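Local coordinates for protein MAU2 chromatid cohesion factor homolog (Saccharomyces cerevisiae, PDB 4XDN) that forms a complex with Scc2 that is required for loading cohesin onto chromosomes, and so takes part in sister chromatid cohesion, at residues T123-V126 with E127-M130; I152-R155 with N156-L160; Q168-L171 with Y172-A176. All coordinates share one frame; numbering follows the deposited sequence.

Contact 1 of 3, residues T123-V126 with E127-M130; sequences TDLV and EEIM
Val126 holds CG1 opposite its own backbone N (chi1 177°), while Met130 carries CG beside its N; the two side chains therefore lie alongside each other one helical turn apart, with Val126 CG1 4.0 Å from Met130 CG. A second torsion, the bend of Glu128 at chi2 (78°), folds its carboxylate back over Leu125, the N-cap residue of helix 126-144. There Glu128 OE1 comes within 3.2 Å of Leu125 CA. Glu128 OE1 also lies 3.3 Å from Leu125 O, but both are acceptors and no bond joins them. Leu125 O is gripped instead by Ile129 N at 3.0 Å, and Ile129 CG1 covers the same oxygen at 3.3 Å. The next bond of the turn, from Met130 N to Val126 O, spans 2.9 Å at 163°. Leu125 packs on Leu82 and Leu116 of the two preceding helices. Glu127 sends its carboxylate to Arg304 in a salt bridge, and Glu128 packs against an aromatic side chain of another protein's chain. Two acidic residues in the first turn sit where the helix dipole would probably favour their negative charge, and the salt bridge of Glu127 should offset part of its repulsion from nearby Asp124.

Contact 2 of 3, residues I152-R155 with N156-L160; sequences IALR and NCNEL
Mid-helix packing within helix 147-165 joins Ile152-Arg155 to Asn156-Leu160, a run with helical backbone angles throughout and four successive main-chain bonds between residues four apart. Asn156 N reaches Ile152 O at 3.0 Å, and Cys157 N meets Ala153 O at 2.7 Å. Two asparagines then lie back over the preceding turn. Asn156 keeps CG beside its own N (chi1 -64°), which sets its amide over the Ile152 carbonyl, with CG 3.2 Å from Ile152 O. Asn156 ND2 touches Ile152 CG2 at 3.5 Å, the two side chains pointing the same way; the angle from ND2 to Ile152 O is too poor for a bond. With only a methyl group, as in alanine, the Ile152 carbonyl and CG2 would probably lose the amide lying over them, while the backbone bond from Asn156 N stayed. Asn158 repeats the pose over Leu154, except that its ND2 meets the leucine end, CD1, at 3.7 Å across its path. Cys157 CB rests 3.1 Å from Ala153 O. The buried face lies between two helices: Ala153 touches Pro141 of helix 126-144 and Leu186 of helix 170-189, and Cys157 packs on Val182 of the latter. Asn156 packs on Leu137 of helix 126-144.

Contact 3 of 3, residues Q168-L171 with Y172-A176; sequences QDEL and YQNWA
Capping and first-turn packing at the start of helix 170-189 make up this local, largely surface contact, which lies just after the short link from helix 147-165. Asp169 is the N-cap residue: its OD2 accepts from Leu171 N at 3.0 Å, the donor standing above the carboxylate plane. Asp169 O serves the same turn, accepting from Gln173 N at 3.0 Å, with Gln173 CG close over it. The chain of Gln173 bends at chi2, and its NE2 turns back to the carbonyls of Leu167 and Val165, tying the first turn to the link and to the end of helix 147-165. A second carbonyl is gripped twice by one residue. Glu170 O accepts from Asn174 N at 3.1 Å and from Asn174 ND2 at 2.6 Å, the latter nearly straight at 170°. The two donors arrive from opposite faces of the carbonyl plane, and the oxygen lies within 2° of the amide plane of Asn174, consistent with the side-chain bond holding the rotation of that amide. Beside it, Asn174 ND2 also touches Glu170 CG at 3.5 Å.

The apolar side is carried by Leu171, whose CG stands opposite its backbone N (chi1 -171°) and meets Trp175 CD1 at 3.8 Å, the two side chains running alongside one another. Tyr172 turns a ring edge to Asp169, with CD2 4.2 Å from Asp169 CB. Further out, Leu171 and Trp175 both pack on Ile305 of strand 305-310, and Trp175 also meets an apolar side chain of another protein's chain. An aspartate whose carboxylate receives the amide two residues on, followed by main-chain bonds from the fourth residue along, is the classical side-chain N-cap of an alpha-helix.

Contacts 1 and 3 both open a helix and meet each other: Met130 CE lies 3.3 Å from Trp175 CB, and Val126 packs on Leu171 and Tyr172, so the starts of helices 126-144 and 170-189 are joined. Contact 2, midway along helix 147-165, touches neither, though that helix packs on both of the others. Contacts 1 and 2 are both partly buried, with four of seven touching residues buried in the first and two of eight in the second; contact 3 lies at the surface, though its Trp175 is buried. Backbone bonds run through all three; in contact 2 asparagine amides lie over carbonyls without bonding to them, whereas in contact 3 an asparagine bonds its carbonyl.

Contact 1 of 3, residues T123-V126 with E127-M130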
loop_
_atom_site.group_PDB
_atom_site.type_symbol
_atom_site.label_atom_id
_atom_site.label_comp_id
_atom_site.label_asym_id
_atom_site.label_seq_id
_atom_site.Cartn_x
_atom_site.Cartn_y
_atom_site.Cartn_z
ATOM N N THR A 123 -33.919 30.442 -6.348
ATOM C CA THR A 123 -33.861 29.149 -7.027
ATOM C C THR A 123 -33.020 28.148 -6.236
ATOM O O THR A 123 -31.910 28.460 -5.815
ATOM C CB THR A 123 -33.271 29.286 -8.447
ATOM O OG1 THR A 123 -33.740 30.494 -9.058
ATOM C CG2 THR A 123 -33.666 28.098 -9.308
ATOM N N ASP A 124 -33.556 26.946 -6.043
ATOM C CA ASP A 124 -32.865 25.904 -5.285
ATOM C C ASP A 124 -31.641 25.408 -6.049
ATOM O O ASP A 124 -31.763 24.615 -6.984
ATOM C CB ASP A 124 -33.814 24.739 -4.994
ATOM C CG ASP A 124 -33.261 23.779 -3.955
ATOM O OD1 ASP A 124 -32.059 23.865 -3.630
ATOM O OD2 ASP A 124 -34.036 22.932 -3.464
ATOM N N LEU A 125 -30.465 25.872 -5.638
ATOM C CA LEU A 125 -29.234 25.598 -6.368
ATOM C C LEU A 125 -28.082 25.175 -5.457
ATOM O O LEU A 125 -26.934 25.105 -5.898
ATOM C CB LEU A 125 -28.826 26.832 -7.176
ATOM C CG LEU A 125 -29.820 27.258 -8.260
ATOM C CD1 LEU A 125 -29.408 28.590 -8.868
ATOM C CD2 LEU A 125 -29.937 26.187 -9.337
ATOM N N VAL A 126 -28.389 24.884 -4.197
ATOM C CA VAL A 126 -27.368 24.474 -3.238
ATOM C C VAL A 126 -26.626 23.232 -3.729
ATOM O O VAL A 126 -25.396 23.199 -3.714
ATOM C CB VAL A 126 -27.977 24.195 -1.849
ATOM C CG1 VAL A 126 -26.918 23.690 -0.879
ATOM C CG2 VAL A 126 -28.627 25.454 -1.303
ATOM N N GLU A 127 -27.372 22.225 -4.175
ATOM C CA GLU A 127 -26.772 20.983 -4.665
ATOM C C GLU A 127 -25.729 21.262 -5.740
ATOM O O GLU A 127 -24.624 20.719 -5.702
ATOM C CB GLU A 127 -27.840 20.048 -5.229
ATOM C CG GLU A 127 -28.896 19.625 -4.228
ATOM C CD GLU A 127 -29.975 18.769 -4.860
ATOM O OE1 GLU A 127 -29.667 18.042 -5.831
ATOM O OE2 GLU A 127 -31.133 18.829 -4.392
ATOM N N GLU A 128 -26.089 22.120 -6.689
ATOM C CA GLU A 128 -25.200 22.457 -7.794
ATOM C C GLU A 128 -23.960 23.204 -7.307
ATOM O O GLU A 128 -22.846 22.921 -7.744
ATOM C CB GLU A 128 -25.938 23.295 -8.842
ATOM C CG GLU A 128 -26.990 22.525 -9.639
ATOM C CD GLU A 128 -28.288 22.297 -8.878
ATOM O OE1 GLU A 128 -28.413 22.781 -7.733
ATOM O OE2 GLU A 128 -29.192 21.636 -9.433
ATOM N N ILE A 129 -24.155 24.156 -6.400
ATOM C CA ILE A 129 -23.049 24.947 -5.874
ATOM C C ILE A 129 -22.060 24.058 -5.131
ATOM O O ILE A 129 -20.847 24.207 -5.280
ATOM C CB ILE A 129 -23.560 26.068 -4.941
ATOM C CG1 ILE A 129 -24.309 27.119 -5.762
ATOM C CG2 ILE A 129 -22.406 26.736 -4.185
ATOM C CD1 ILE A 129 -25.122 28.088 -4.937
ATOM N N MET A 130 -22.576 23.127 -4.335
ATOM C CA MET A 130 -21.718 22.243 -3.559
ATOM C C MET A 130 -20.941 21.301 -4.465
ATOM O O MET A 130 -19.819 20.911 -4.137
ATOM C CB MET A 130 -22.539 21.439 -2.549
ATOM C CG MET A 130 -23.212 22.287 -1.483
ATOM S SD MET A 130 -22.149 23.600 -0.850
ATOM C CE MET A 130 -21.519 22.836 0.606
#

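Contact 2 of 3, residues I152-R155 with N156-L160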
loop_
_atom_site.group_PDB
_atom_site.type_symbol
_atom_site.label_atom_id
_atom_site.label_comp_id
_atom_site.label_asym_id
_atom_site.label_seq_id
_atom_site.Cartn_x
_atom_site.Cartn_y
_atom_site.Cartn_z
ATOM N N ILE A 152 -3.498 25.545 -2.469
ATOM C CA ILE A 152 -4.600 26.450 -2.768
ATOM C C ILE A 152 -5.921 25.790 -2.391
ATOM O O ILE A 152 -6.780 26.409 -1.763
ATOM C CB ILE A 152 -4.614 26.847 -4.261
ATOM C CG1 ILE A 152 -3.368 27.675 -4.592
ATOM C CG2 ILE A 152 -5.877 27.639 -4.608
ATOM C CD1 ILE A 152 -3.165 27.933 -6.073
ATOM N N ALA A 153 -6.071 24.525 -2.771
ATOM C CA ALA A 153 -7.293 23.781 -2.498
ATOM C C ALA A 153 -7.529 23.642 -0.997
ATOM O O ALA A 153 -8.638 23.869 -0.515
ATOM C CB ALA A 153 -7.235 22.411 -3.153
ATOM N N LEU A 154 -6.483 23.273 -0.262
ATOM C CA LEU A 154 -6.594 23.082 1.181
ATOM C C LEU A 154 -6.937 24.391 1.883
ATOM O O LEU A 154 -7.747 24.417 2.810
ATOM C CB LEU A 154 -5.295 22.509 1.754
ATOM C CG LEU A 154 -5.259 22.349 3.279
ATOM C CD1 LEU A 154 -6.384 21.441 3.759
ATOM C CD2 LEU A 154 -3.910 21.815 3.727
ATOM N N ARG A 155 -6.310 25.474 1.436
ATOM C CA ARG A 155 -6.571 26.797 1.990
ATOM C C ARG A 155 -8.032 27.186 1.784
ATOM O O ARG A 155 -8.715 27.581 2.727
ATOM C CB ARG A 155 -5.645 27.834 1.347
ATOM C CG ARG A 155 -5.820 29.251 1.872
ATOM C CD ARG A 155 -4.805 30.211 1.261
ATOM N NE ARG A 155 -3.427 29.781 1.507
ATOM C CZ ARG A 155 -2.528 29.470 0.573
ATOM N NH1 ARG A 155 -2.819 29.542 -0.719
ATOM N NH2 ARG A 155 -1.310 29.092 0.944
ATOM N N ASN A 156 -8.506 27.059 0.546
ATOM C CA ASN A 156 -9.881 27.418 0.208
ATOM C C ASN A 156 -10.887 26.467 0.836
ATOM O O ASN A 156 -11.996 26.868 1.192
ATOM C CB ASN A 156 -10.076 27.433 -1.309
ATOM C CG ASN A 156 -9.236 28.488 -1.995
ATOM O OD1 ASN A 156 -8.725 29.405 -1.352
ATOM N ND2 ASN A 156 -9.094 28.368 -3.310
ATOM N N CYS A 157 -10.499 25.205 0.966
ATOM C CA CYS A 157 -11.378 24.201 1.547
ATOM C C CYS A 157 -11.641 24.497 3.023
ATOM O O CYS A 157 -12.783 24.434 3.478
ATOM C CB CYS A 157 -10.780 22.805 1.385
ATOM S SG CYS A 157 -11.881 21.488 1.912
ATOM N N ASN A 158 -10.585 24.821 3.767
ATOM C CA ASN A 158 -10.733 25.178 5.173
ATOM C C ASN A 158 -11.586 26.431 5.331
ATOM O O ASN A 158 -12.377 26.538 6.268
ATOM C CB ASN A 158 -9.364 25.392 5.829
ATOM C CG ASN A 158 -8.580 24.103 5.979
ATOM O OD1 ASN A 158 -9.153 23.017 6.055
ATOM N ND2 ASN A 158 -7.259 24.218 6.026
ATOM N N GLU A 159 -11.422 27.374 4.410
ATOM C CA GLU A 159 -12.218 28.594 4.412
ATOM C C GLU A 159 -13.693 28.259 4.221
ATOM O O GLU A 159 -14.564 28.825 4.882
ATOM C CB GLU A 159 -11.743 29.546 3.313
ATOM C CG GLU A 159 -12.434 30.900 3.319
ATOM C CD GLU A 159 -12.099 31.731 2.095
ATOM O OE1 GLU A 159 -11.099 31.415 1.414
ATOM O OE2 GLU A 159 -12.840 32.695 1.809
ATOM N N LEU A 160 -13.960 27.326 3.313
ATOM C CA LEU A 160 -15.322 26.907 3.013
ATOM C C LEU A 160 -15.976 26.237 4.221
ATOM O O LEU A 160 -17.120 26.540 4.564
ATOM C CB LEU A 160 -15.323 25.954 1.815
ATOM C CG LEU A 160 -16.691 25.542 1.268
ATOM C CD1 LEU A 160 -17.380 26.712 0.585
ATOM C CD2 LEU A 160 -16.556 24.364 0.311
#

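Contact 3 of 3, residues Q168-L171 with Y172-A176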
loop_
_atom_site.group_PDB
_atom_site.type_symbol
_atom_site.label_atom_id
_atom_site.label_comp_id
_atom_site.label_asym_id
_atom_site.label_seq_id
_atom_site.Cartn_x
_atom_site.Cartn_y
_atom_site.Cartn_z
ATOM N N GLN A 168 -26.508 27.134 10.929
ATOM C CA GLN A 168 -27.139 26.172 11.828
ATOM C C GLN A 168 -27.936 25.113 11.068
ATOM O O GLN A 168 -28.426 24.154 11.662
ATOM C CB GLN A 168 -28.052 26.890 12.829
ATOM C CG GLN A 168 -29.399 27.349 12.270
ATOM C CD GLN A 168 -30.338 27.840 13.359
ATOM O OE1 GLN A 168 -30.003 28.744 14.126
ATOM N NE2 GLN A 168 -31.517 27.233 13.438
ATOM N N ASP A 169 -28.064 25.289 9.756
ATOM C CA ASP A 169 -28.886 24.396 8.949
ATOM C C ASP A 169 -28.227 23.034 8.761
ATOM O O ASP A 169 -27.038 22.937 8.459
ATOM C CB ASP A 169 -29.177 25.021 7.589
ATOM C CG ASP A 169 -30.220 24.249 6.810
ATOM O OD1 ASP A 169 -31.424 24.517 7.005
ATOM O OD2 ASP A 169 -29.837 23.367 6.014
ATOM N N GLU A 170 -29.027 21.986 8.929
ATOM C CA GLU A 170 -28.541 20.613 8.911
ATOM C C GLU A 170 -27.900 20.237 7.578
ATOM O O GLU A 170 -26.960 19.446 7.537
ATOM C CB GLU A 170 -29.693 19.660 9.222
ATOM C CG GLU A 170 -29.271 18.234 9.501
ATOM C CD GLU A 170 -30.378 17.431 10.152
ATOM O OE1 GLU A 170 -31.559 17.668 9.818
ATOM O OE2 GLU A 170 -30.072 16.575 11.010
ATOM N N LEU A 171 -28.412 20.806 6.493
ATOM C CA LEU A 171 -27.869 20.534 5.169
ATOM C C LEU A 171 -26.423 21.011 5.071
ATOM O O LEU A 171 -25.542 20.266 4.642
ATOM C CB LEU A 171 -28.720 21.209 4.091
ATOM C CG LEU A 171 -28.397 20.837 2.642
ATOM C CD1 LEU A 171 -28.727 19.378 2.367
ATOM C CD2 LEU A 171 -29.149 21.748 1.682
ATOM N N TYR A 172 -26.187 22.253 5.481
ATOM C CA TYR A 172 -24.857 22.849 5.418
ATOM C C TYR A 172 -23.901 22.218 6.423
ATOM O O TYR A 172 -22.690 22.187 6.199
ATOM C CB TYR A 172 -24.942 24.359 5.654
ATOM C CG TYR A 172 -25.374 25.131 4.430
ATOM C CD1 TYR A 172 -24.460 25.462 3.440
ATOM C CD2 TYR A 172 -26.695 25.524 4.258
ATOM C CE1 TYR A 172 -24.847 26.163 2.315
ATOM C CE2 TYR A 172 -27.088 26.228 3.136
ATOM C CZ TYR A 172 -26.159 26.543 2.168
ATOM O OH TYR A 172 -26.537 27.243 1.046
ATOM N N GLN A 173 -24.449 21.723 7.530
ATOM C CA GLN A 173 -23.654 21.028 8.537
ATOM C C GLN A 173 -23.108 19.719 7.979
ATOM O O GLN A 173 -21.940 19.386 8.186
ATOM C CB GLN A 173 -24.490 20.759 9.789
ATOM C CG GLN A 173 -24.765 21.998 10.628
ATOM C CD GLN A 173 -23.511 22.556 11.275
ATOM O OE1 GLN A 173 -22.597 21.812 11.633
ATOM N NE2 GLN A 173 -23.460 23.876 11.424
ATOM N N ASN A 174 -23.957 18.978 7.274
ATOM C CA ASN A 174 -23.537 17.734 6.640
ATOM C C ASN A 174 -22.578 17.989 5.489
ATOM O O ASN A 174 -21.580 17.288 5.339
ATOM C CB ASN A 174 -24.749 16.948 6.139
ATOM C CG ASN A 174 -25.469 16.221 7.254
ATOM O OD1 ASN A 174 -25.215 15.047 7.508
ATOM N ND2 ASN A 174 -26.375 16.918 7.927
ATOM N N TRP A 175 -22.879 18.990 4.675
ATOM C CA TRP A 175 -21.980 19.359 3.593
ATOM C C TRP A 175 -20.616 19.776 4.141
ATOM O O TRP A 175 -19.584 19.493 3.538
ATOM C CB TRP A 175 -22.564 20.496 2.758
ATOM C CG TRP A 175 -23.475 20.070 1.650
ATOM C CD1 TRP A 175 -24.781 20.427 1.476
ATOM C CD2 TRP A 175 -23.142 19.217 0.549
ATOM N NE1 TRP A 175 -25.281 19.845 0.337
ATOM C CE2 TRP A 175 -24.296 19.095 -0.249
ATOM C CE3 TRP A 175 -21.981 18.540 0.164
ATOM C CZ2 TRP A 175 -24.323 18.325 -1.411
ATOM C CZ3 TRP A 175 -22.010 17.774 -0.988
ATOM C CH2 TRP A 175 -23.174 17.674 -1.762
ATOM N N ALA A 176 -20.616 20.457 5.283
ATOM C CA ALA A 176 -19.371 20.882 5.915
ATOM C C ALA A 176 -18.531 19.670 6.297
ATOM O O ALA A 176 -17.305 19.712 6.257
ATOM C CB ALA A 176 -19.657 21.739 7.139
#